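Long-range contacts in terminase, large subunit (Bacillus phage spp1, PDB 2WBN), which drives viral DNA into empty capsids as an ATP-powered motor and cuts the genome at the start and end of packaging, through the nuclease domain described here: residues A[165-170]-A[189-194]; A[81-86]-A[159-164]; A[171-176]-A[183-188]. All blocks are in the same frame, centred on the assembly; numbering follows the deposited sequence.

The three contacts follow the chain through the RNase H-like nuclease domain; contacts 1 and 2 share helix 161-169, and contact 3 follows directly after it. Contact 2 ties the start of that helix to strand 77-86; contact 1 joins its C-terminal half to helix 190-198, which carries the manganese ligands His190 and Asp193; contact 3 lies within the excursion that contact 1 closes. Contacts 1 and 2 have centres about 10 Å apart and touch where Thr191 CG2 meets Val85 CG2 at 3.8 Å. Contacts 1 and 3, centres about 12 Å apart, meet through Ile170, whose CD1 lies 3.5 Å from Glu185 O. Contacts 2 and 3 do not touch, their nearest atoms being about 7 Å apart. The side chain of Asp186, in contact 3, is about 5 Å from that of Asp193.

Contact 1. Residues A[165-170]-A[189-194]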
# COMPACT_ATOMS: atom_id res chain seq x y z
N ARG A 165 -1.40 7.17 -9.50
CA ARG A 165 -0.34 8.07 -9.89
C ARG A 165 1.04 7.50 -9.53
O ARG A 165 1.94 7.48 -10.36
CB ARG A 165 -0.52 9.44 -9.25
CG ARG A 165 0.53 10.47 -9.73
CD ARG A 165 0.40 11.84 -9.07
NE ARG A 165 0.14 11.71 -7.65
CZ ARG A 165 1.05 11.46 -6.72
NH1 ARG A 165 0.65 11.34 -5.46
NH2 ARG A 165 2.35 11.32 -7.04
N GLU A 166 1.18 7.01 -8.32
CA GLU A 166 2.50 6.58 -7.88
C GLU A 166 2.95 5.35 -8.64
O GLU A 166 4.10 5.29 -9.09
CB GLU A 166 2.52 6.36 -6.38
CG GLU A 166 2.39 7.64 -5.60
CD GLU A 166 2.74 7.45 -4.14
OE1 GLU A 166 2.67 6.30 -3.66
OE2 GLU A 166 3.13 8.45 -3.50
N PHE A 167 2.06 4.38 -8.80
CA PHE A 167 2.43 3.15 -9.50
C PHE A 167 2.69 3.39 -10.98
O PHE A 167 3.64 2.82 -11.53
CB PHE A 167 1.37 2.06 -9.29
CG PHE A 167 1.51 1.28 -7.98
CD1 PHE A 167 1.01 1.78 -6.80
CD2 PHE A 167 2.10 0.03 -7.97
CE1 PHE A 167 1.11 1.06 -5.62
CE2 PHE A 167 2.24 -0.70 -6.80
CZ PHE A 167 1.71 -0.19 -5.62
N GLU A 168 1.88 4.22 -11.63
CA GLU A 168 2.13 4.58 -13.02
C GLU A 168 3.48 5.28 -13.25
O GLU A 168 4.16 5.02 -14.25
CB GLU A 168 1.00 5.42 -13.62
CG GLU A 168 1.27 5.69 -15.10
CD GLU A 168 0.10 6.21 -15.90
OE1 GLU A 168 -1.08 6.02 -15.50
OE2 GLU A 168 0.38 6.82 -16.95
N ASN A 169 3.87 6.16 -12.32
CA ASN A 169 5.02 7.01 -12.57
C ASN A 169 6.34 6.52 -11.96
O ASN A 169 7.40 7.04 -12.34
CB ASN A 169 4.67 8.45 -12.16
CG ASN A 169 3.54 9.02 -13.04
OD1 ASN A 169 3.76 9.35 -14.19
ND2 ASN A 169 2.33 9.07 -12.52
N ILE A 170 6.31 5.55 -11.04
CA ILE A 170 7.57 5.05 -10.40
C ILE A 170 8.52 4.40 -11.42
O ILE A 170 8.10 3.71 -12.35
CB ILE A 170 7.29 4.10 -9.21
CG1 ILE A 170 8.51 3.98 -8.28
CG2 ILE A 170 6.82 2.73 -9.69
CD1 ILE A 170 8.71 5.16 -7.30
N ASN A 189 6.53 7.38 -3.50
CA ASN A 189 6.34 5.92 -3.44
C ASN A 189 5.68 5.51 -2.15
O ASN A 189 5.79 4.37 -1.71
CB ASN A 189 7.71 5.22 -3.54
CG ASN A 189 8.58 5.48 -2.32
OD1 ASN A 189 8.45 6.53 -1.64
ND2 ASN A 189 9.47 4.54 -2.02
N HIS A 190 4.94 6.43 -1.55
CA HIS A 190 4.41 6.21 -0.20
C HIS A 190 3.31 5.13 -0.17
O HIS A 190 3.26 4.31 0.78
CB HIS A 190 3.95 7.56 0.36
CG HIS A 190 4.92 8.66 0.03
ND1 HIS A 190 6.17 8.72 0.59
CD2 HIS A 190 4.86 9.65 -0.88
CE1 HIS A 190 6.84 9.74 0.07
NE2 HIS A 190 6.06 10.33 -0.82
N THR A 191 2.47 5.09 -1.20
CA THR A 191 1.46 4.05 -1.30
C THR A 191 2.06 2.70 -1.72
O THR A 191 1.49 1.65 -1.44
CB THR A 191 0.31 4.37 -2.31
OG1 THR A 191 0.84 4.42 -3.64
CG2 THR A 191 -0.37 5.69 -1.96
N ILE A 192 3.20 2.74 -2.41
CA ILE A 192 3.90 1.50 -2.79
C ILE A 192 4.50 0.86 -1.54
O ILE A 192 4.37 -0.35 -1.32
CB ILE A 192 5.00 1.75 -3.83
CG1 ILE A 192 4.46 2.50 -5.06
CG2 ILE A 192 5.59 0.42 -4.32
CD1 ILE A 192 5.52 2.89 -6.07
N ASP A 193 5.14 1.66 -0.70
CA ASP A 193 5.60 1.19 0.61
C ASP A 193 4.47 0.60 1.43
O ASP A 193 4.60 -0.50 1.94
CB ASP A 193 6.26 2.33 1.40
CG ASP A 193 7.65 2.67 0.90
OD1 ASP A 193 8.27 1.84 0.20
OD2 ASP A 193 8.14 3.78 1.20
N ALA A 194 3.35 1.31 1.53
CA ALA A 194 2.19 0.82 2.29
C ALA A 194 1.67 -0.50 1.75
O ALA A 194 1.28 -1.38 2.52
CB ALA A 194 1.08 1.85 2.33
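One face of the Phe167 ring is covered by Ile192, whose CG1 stands 3.9 Å from the ring centroid in a CH-pi contact, displaced toward the CE1 side. A second flat group, the Glu166 carboxylate, is turned 50° from the imidazole plane of His190, with Glu166 OE2 3.4 Å from His190 CD2. Its OE1 takes two hydrogen bonds from one residue. Thr191 N meets the syn lone pair of Glu166 OE1 at 2.7 Å, and Thr191 OG1 the anti side of that atom, out of the carboxylate plane, at 2.6 Å. OE2 receives a weak bond from His190 N. The acid thus acts as an acceptor at the first turn of helix 190-198, where Asn189 holds the N-cap position without a side-chain capping bond; the helix end would probably favour the carboxylate's negative charge. With CG1 of Ile170 opposite its backbone N (chi1 -160°), Ile170 and Ile192 reach toward each other, Ile192 CD1 lying 3.8 Å from Ile170 CB, and Ile170 CD1 rests against Asn189 CB. The axes of 165-169 and 190-194 approach to 9.3 Å at 98°. His190 is a manganese ligand of the nuclease site, and Glu166 grips the backbone beside it, probably as a second-shell residue. Strand 64-72 borders this helix pair through Val67, which touches Thr191, and Ala65, which touches His190; Phe167 also packs on Phe30 and on Leu33 of strand 33-35.

Contact 2. Residues A[81-86]-A[159-164]; sequences IDELVD and RTPNIA
Glu83 reaches from strand 77-86 into the first turn of helix 161-169. Its CB lies 4.0 Å from Ile163 CD1, and CG, placed between the backbone N and carbonyl carbon (chi1 72°), passes Thr160. An extended chain then delivers the carboxylate to the amides of the helix start. Glu83 OE1 accepts from Ile163 N at 2.9 Å, and Glu83 OE2 from Asn162 N at 2.8 Å, each through the syn lone pair, with N-H...O angles of 166° and 160°. Glu83 OE2 also takes Asn162 ND2 at 3.0 Å, from well above the carboxylate plane; Val85 CG2 packs 3.5 Å from Asn162 ND2. Thr160 CG2 leans on the strand backbone, 3.5 Å from Asp82 CA. Two waters extend the joint, one between Ile81 O and Arg159 NH1, the other between Asp82 OD1 and Arg159 O. Arg159 also forms a salt bridge with Asp42 and donates to Ile40 O, and Asp82 OD2 bonds Tyr103. Thr160 occupies the N-cap position, but its side chain makes no capping bond; acceptors for the helix start come instead from Glu83. Three bonds fix the rotation of its carboxylate, and the helix N-terminus probably stabilises its negative charge.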
# COMPACT_ATOMS: atom_id res chain seq x y z
N ILE A 81 -8.68 -0.96 -3.48
CA ILE A 81 -10.04 -0.68 -3.03
C ILE A 81 -10.16 0.76 -2.54
O ILE A 81 -11.07 1.49 -2.92
CB ILE A 81 -10.49 -1.65 -1.91
CG1 ILE A 81 -10.47 -3.10 -2.41
CG2 ILE A 81 -11.88 -1.26 -1.39
CD1 ILE A 81 -10.86 -4.16 -1.36
N ASP A 82 -9.23 1.15 -1.67
CA ASP A 82 -9.28 2.47 -1.09
C ASP A 82 -7.90 2.90 -0.59
O ASP A 82 -6.96 2.11 -0.57
CB ASP A 82 -10.32 2.48 0.03
CG ASP A 82 -11.01 3.82 0.20
OD1 ASP A 82 -10.58 4.83 -0.40
OD2 ASP A 82 -12.01 3.87 0.95
N GLU A 83 -7.80 4.17 -0.22
CA GLU A 83 -6.57 4.77 0.25
C GLU A 83 -6.87 6.03 1.06
O GLU A 83 -7.96 6.62 0.95
CB GLU A 83 -5.68 5.14 -0.95
CG GLU A 83 -6.21 6.34 -1.73
CD GLU A 83 -5.46 6.69 -2.99
OE1 GLU A 83 -4.65 5.88 -3.47
OE2 GLU A 83 -5.70 7.80 -3.53
N LEU A 84 -5.90 6.44 1.87
CA LEU A 84 -5.87 7.76 2.47
C LEU A 84 -4.43 8.22 2.45
O LEU A 84 -3.56 7.56 3.03
CB LEU A 84 -6.41 7.75 3.92
CG LEU A 84 -6.47 9.09 4.65
CD1 LEU A 84 -7.52 10.06 4.06
CD2 LEU A 84 -6.73 8.86 6.14
N VAL A 85 -4.18 9.34 1.79
CA VAL A 85 -2.86 9.96 1.74
C VAL A 85 -2.98 11.36 2.35
O VAL A 85 -3.75 12.20 1.87
CB VAL A 85 -2.32 10.01 0.30
CG1 VAL A 85 -0.92 10.67 0.26
CG2 VAL A 85 -2.28 8.58 -0.31
N ASP A 86 -2.19 11.61 3.38
CA ASP A 86 -2.26 12.86 4.14
C ASP A 86 -0.87 13.34 4.50
O ASP A 86 -0.16 12.69 5.28
CB ASP A 86 -3.07 12.55 5.40
CG ASP A 86 -3.52 13.76 6.13
OD1 ASP A 86 -3.15 14.89 5.73
OD2 ASP A 86 -4.27 13.56 7.14
N ARG A 159 -11.21 5.60 -7.58
CA ARG A 159 -11.22 5.16 -6.19
C ARG A 159 -9.93 5.49 -5.49
O ARG A 159 -9.95 5.93 -4.33
CB ARG A 159 -11.40 3.65 -6.11
CG ARG A 159 -12.66 3.17 -6.74
CD ARG A 159 -12.81 1.65 -6.71
NE ARG A 159 -14.04 1.30 -7.39
CZ ARG A 159 -15.25 1.30 -6.83
NH1 ARG A 159 -15.41 1.59 -5.55
NH2 ARG A 159 -16.30 1.01 -7.58
N THR A 160 -8.80 5.24 -6.16
CA THR A 160 -7.49 5.38 -5.50
C THR A 160 -6.53 6.17 -6.37
O THR A 160 -5.63 5.59 -6.99
CB THR A 160 -6.87 4.02 -5.13
OG1 THR A 160 -6.69 3.20 -6.29
CG2 THR A 160 -7.76 3.27 -4.10
N PRO A 161 -6.73 7.50 -6.46
CA PRO A 161 -5.94 8.31 -7.41
C PRO A 161 -4.45 8.39 -7.08
O PRO A 161 -3.63 8.49 -7.99
CB PRO A 161 -6.57 9.70 -7.33
CG PRO A 161 -7.33 9.72 -6.05
CD PRO A 161 -7.78 8.30 -5.81
N ASN A 162 -4.12 8.35 -5.78
CA ASN A 162 -2.73 8.39 -5.38
C ASN A 162 -1.97 7.11 -5.72
O ASN A 162 -0.87 7.17 -6.29
CB ASN A 162 -2.60 8.68 -3.86
CG ASN A 162 -3.01 10.09 -3.50
OD1 ASN A 162 -2.31 11.04 -3.84
ND2 ASN A 162 -4.15 10.25 -2.82
N ILE A 163 -2.54 5.97 -5.39
CA ILE A 163 -2.00 4.67 -5.81
C ILE A 163 -1.81 4.63 -7.33
O ILE A 163 -0.73 4.27 -7.82
CB ILE A 163 -2.92 3.49 -5.37
CG1 ILE A 163 -2.91 3.31 -3.86
CG2 ILE A 163 -2.47 2.16 -6.02
CD1 ILE A 163 -3.98 2.36 -3.32
N ALA A 164 -2.83 5.05 -8.08
CA ALA A 164 -2.74 5.11 -9.54
C ALA A 164 -1.55 5.96 -10.03
O ALA A 164 -0.77 5.50 -10.83
CB ALA A 164 -4.07 5.63 -10.17
O HOH W 1 -13.59 2.21 -3.25
O HOH W 2 -11.88 6.01 -2.43

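Contact 3. Residues A[171-176]-A[183-188]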
# COMPACT_ATOMS: atom_id res chain seq x y z
N ASP A 171 9.81 4.67 -11.26
CA ASP A 171 10.85 4.17 -12.15
C ASP A 171 11.90 3.44 -11.30
O ASP A 171 11.92 3.56 -10.06
CB ASP A 171 11.52 5.34 -12.91
CG ASP A 171 10.74 5.78 -14.17
OD1 ASP A 171 10.29 4.92 -14.94
OD2 ASP A 171 10.61 7.01 -14.40
N TYR A 172 12.76 2.68 -11.96
CA TYR A 172 13.92 2.07 -11.32
C TYR A 172 14.96 3.14 -11.03
O TYR A 172 15.10 4.10 -11.78
CB TYR A 172 14.54 0.99 -12.22
CG TYR A 172 13.73 -0.28 -12.28
CD1 TYR A 172 13.40 -0.98 -11.12
CD2 TYR A 172 13.25 -0.78 -13.49
CE1 TYR A 172 12.64 -2.14 -11.16
CE2 TYR A 172 12.50 -1.94 -13.55
CZ TYR A 172 12.20 -2.61 -12.38
OH TYR A 172 11.45 -3.75 -12.43
N GLN A 173 15.70 2.95 -9.94
CA GLN A 173 16.89 3.76 -9.71
C GLN A 173 17.90 3.41 -10.79
O GLN A 173 17.70 2.47 -11.56
CB GLN A 173 17.49 3.48 -8.34
CG GLN A 173 16.65 3.97 -7.19
CD GLN A 173 17.27 3.62 -5.86
OE1 GLN A 173 18.50 3.54 -5.74
NE2 GLN A 173 16.44 3.41 -4.84
N THR A 174 18.99 4.17 -10.83
CA THR A 174 20.05 3.91 -11.81
C THR A 174 21.44 4.12 -11.19
O THR A 174 21.58 4.76 -10.14
CB THR A 174 19.88 4.78 -13.09
OG1 THR A 174 20.14 6.16 -12.79
CG2 THR A 174 18.47 4.64 -13.67
N ASP A 175 22.43 3.57 -11.86
CA ASP A 175 23.82 3.52 -11.39
C ASP A 175 24.65 4.60 -12.10
O ASP A 175 24.13 5.36 -12.91
CB ASP A 175 24.40 2.13 -11.69
CG ASP A 175 24.37 1.79 -13.17
OD1 ASP A 175 23.84 2.60 -13.96
OD2 ASP A 175 24.87 0.72 -13.57
N LYS A 176 25.95 4.63 -11.80
CA LYS A 176 26.89 5.52 -12.50
C LYS A 176 26.71 5.38 -14.01
O LYS A 176 26.37 6.35 -14.70
CB LYS A 176 28.35 5.18 -12.11
N ARG A 183 15.94 -1.78 -8.00
CA ARG A 183 15.46 -1.07 -6.85
C ARG A 183 14.62 0.09 -7.40
O ARG A 183 15.08 0.82 -8.28
CB ARG A 183 16.65 -0.55 -6.06
CG ARG A 183 16.39 -0.30 -4.58
CD ARG A 183 17.63 0.30 -3.89
NE ARG A 183 18.88 -0.36 -4.29
CZ ARG A 183 20.10 0.18 -4.18
NH1 ARG A 183 20.27 1.41 -3.68
NH2 ARG A 183 21.17 -0.51 -4.57
N LEU A 184 13.39 0.25 -6.90
CA LEU A 184 12.58 1.41 -7.28
C LEU A 184 13.12 2.66 -6.61
O LEU A 184 13.72 2.60 -5.53
CB LEU A 184 11.10 1.23 -6.90
CG LEU A 184 10.34 0.11 -7.60
CD1 LEU A 184 8.93 -0.04 -7.00
CD2 LEU A 184 10.28 0.37 -9.08
N GLU A 185 12.90 3.80 -7.26
CA GLU A 185 13.16 5.10 -6.65
C GLU A 185 12.49 5.15 -5.29
O GLU A 185 11.38 4.62 -5.11
CB GLU A 185 12.63 6.24 -7.49
CG GLU A 185 13.29 6.40 -8.82
CD GLU A 185 12.47 7.24 -9.81
OE1 GLU A 185 11.19 7.12 -9.86
OE2 GLU A 185 13.12 7.99 -10.56
N ASP A 186 13.17 5.80 -4.34
CA ASP A 186 12.69 5.97 -2.98
C ASP A 186 12.09 7.37 -2.82
O ASP A 186 12.55 8.19 -2.02
CB ASP A 186 13.84 5.76 -1.99
CG ASP A 186 13.37 5.76 -0.56
OD1 ASP A 186 12.16 5.55 -0.35
OD2 ASP A 186 14.20 5.99 0.34
N LYS A 187 11.07 7.64 -3.61
CA LYS A 187 10.52 8.98 -3.72
C LYS A 187 9.17 8.84 -4.40
O LYS A 187 9.03 8.03 -5.31
CB LYS A 187 11.49 9.82 -4.56
CG LYS A 187 10.92 11.07 -5.20
CD LYS A 187 12.01 11.88 -5.89
CE LYS A 187 11.54 13.31 -6.18
NZ LYS A 187 11.57 14.18 -4.95
N ASP A 188 8.17 9.60 -3.95
CA ASP A 188 6.82 9.56 -4.59
C ASP A 188 6.32 8.09 -4.61
O ASP A 188 5.76 7.62 -5.60
CB ASP A 188 6.85 10.17 -6.02
CG ASP A 188 7.25 11.66 -6.05
OD1 ASP A 188 7.18 12.35 -5.01
OD2 ASP A 188 7.67 12.14 -7.13
O HOH W 3 15.43 6.69 -11.60
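Tyr172 and Leu184 form an antiparallel, non-hydrogen-bonded pair, CA atoms 4.3 Å apart, flanked by the backbone bonds from Glu185 N to Asp171 O (3.0 Å) and from Gln173 N to Arg183 O (2.8 Å). Although the side chains of the pair diverge, Leu184 CD2 returns to the Tyr172 ring, 4.0 Å from Tyr172 CD1, while Arg183 O lies at the ring's edge, close to its plane. Gln173 has its CG opposite the carbonyl carbon (chi1 -69°), and the extended chain brings Gln173 NE2 over to Leu184 O at 2.9 Å; the donor stands above the carbonyl plane there. The amide also lies against the aliphatic part of Arg183, Gln173 NE2 being 3.5 Å from Arg183 CD. The extended Glu185 side chain runs past Asp171 O, and Glu185 OE1 accepts from Asp171 N at 3.1 Å, met from above the carboxylate plane. A water donates hydrogen bonds to both Glu185 OE2 and Tyr172 O. The pairing brings together the two ends of a short surface excursion that includes strand 180-181, with Leu184 buried on Ile170, Pro29 and Phe30. Backbone groups, the Gln173 amide, the Glu185 carboxylate and a water make up the polar link, without a salt bridge. Asp171 OD2 and Glu185 OE1 lie 4.6 Å apart, like charges perhaps partly offset by Asp171 N-H and the water.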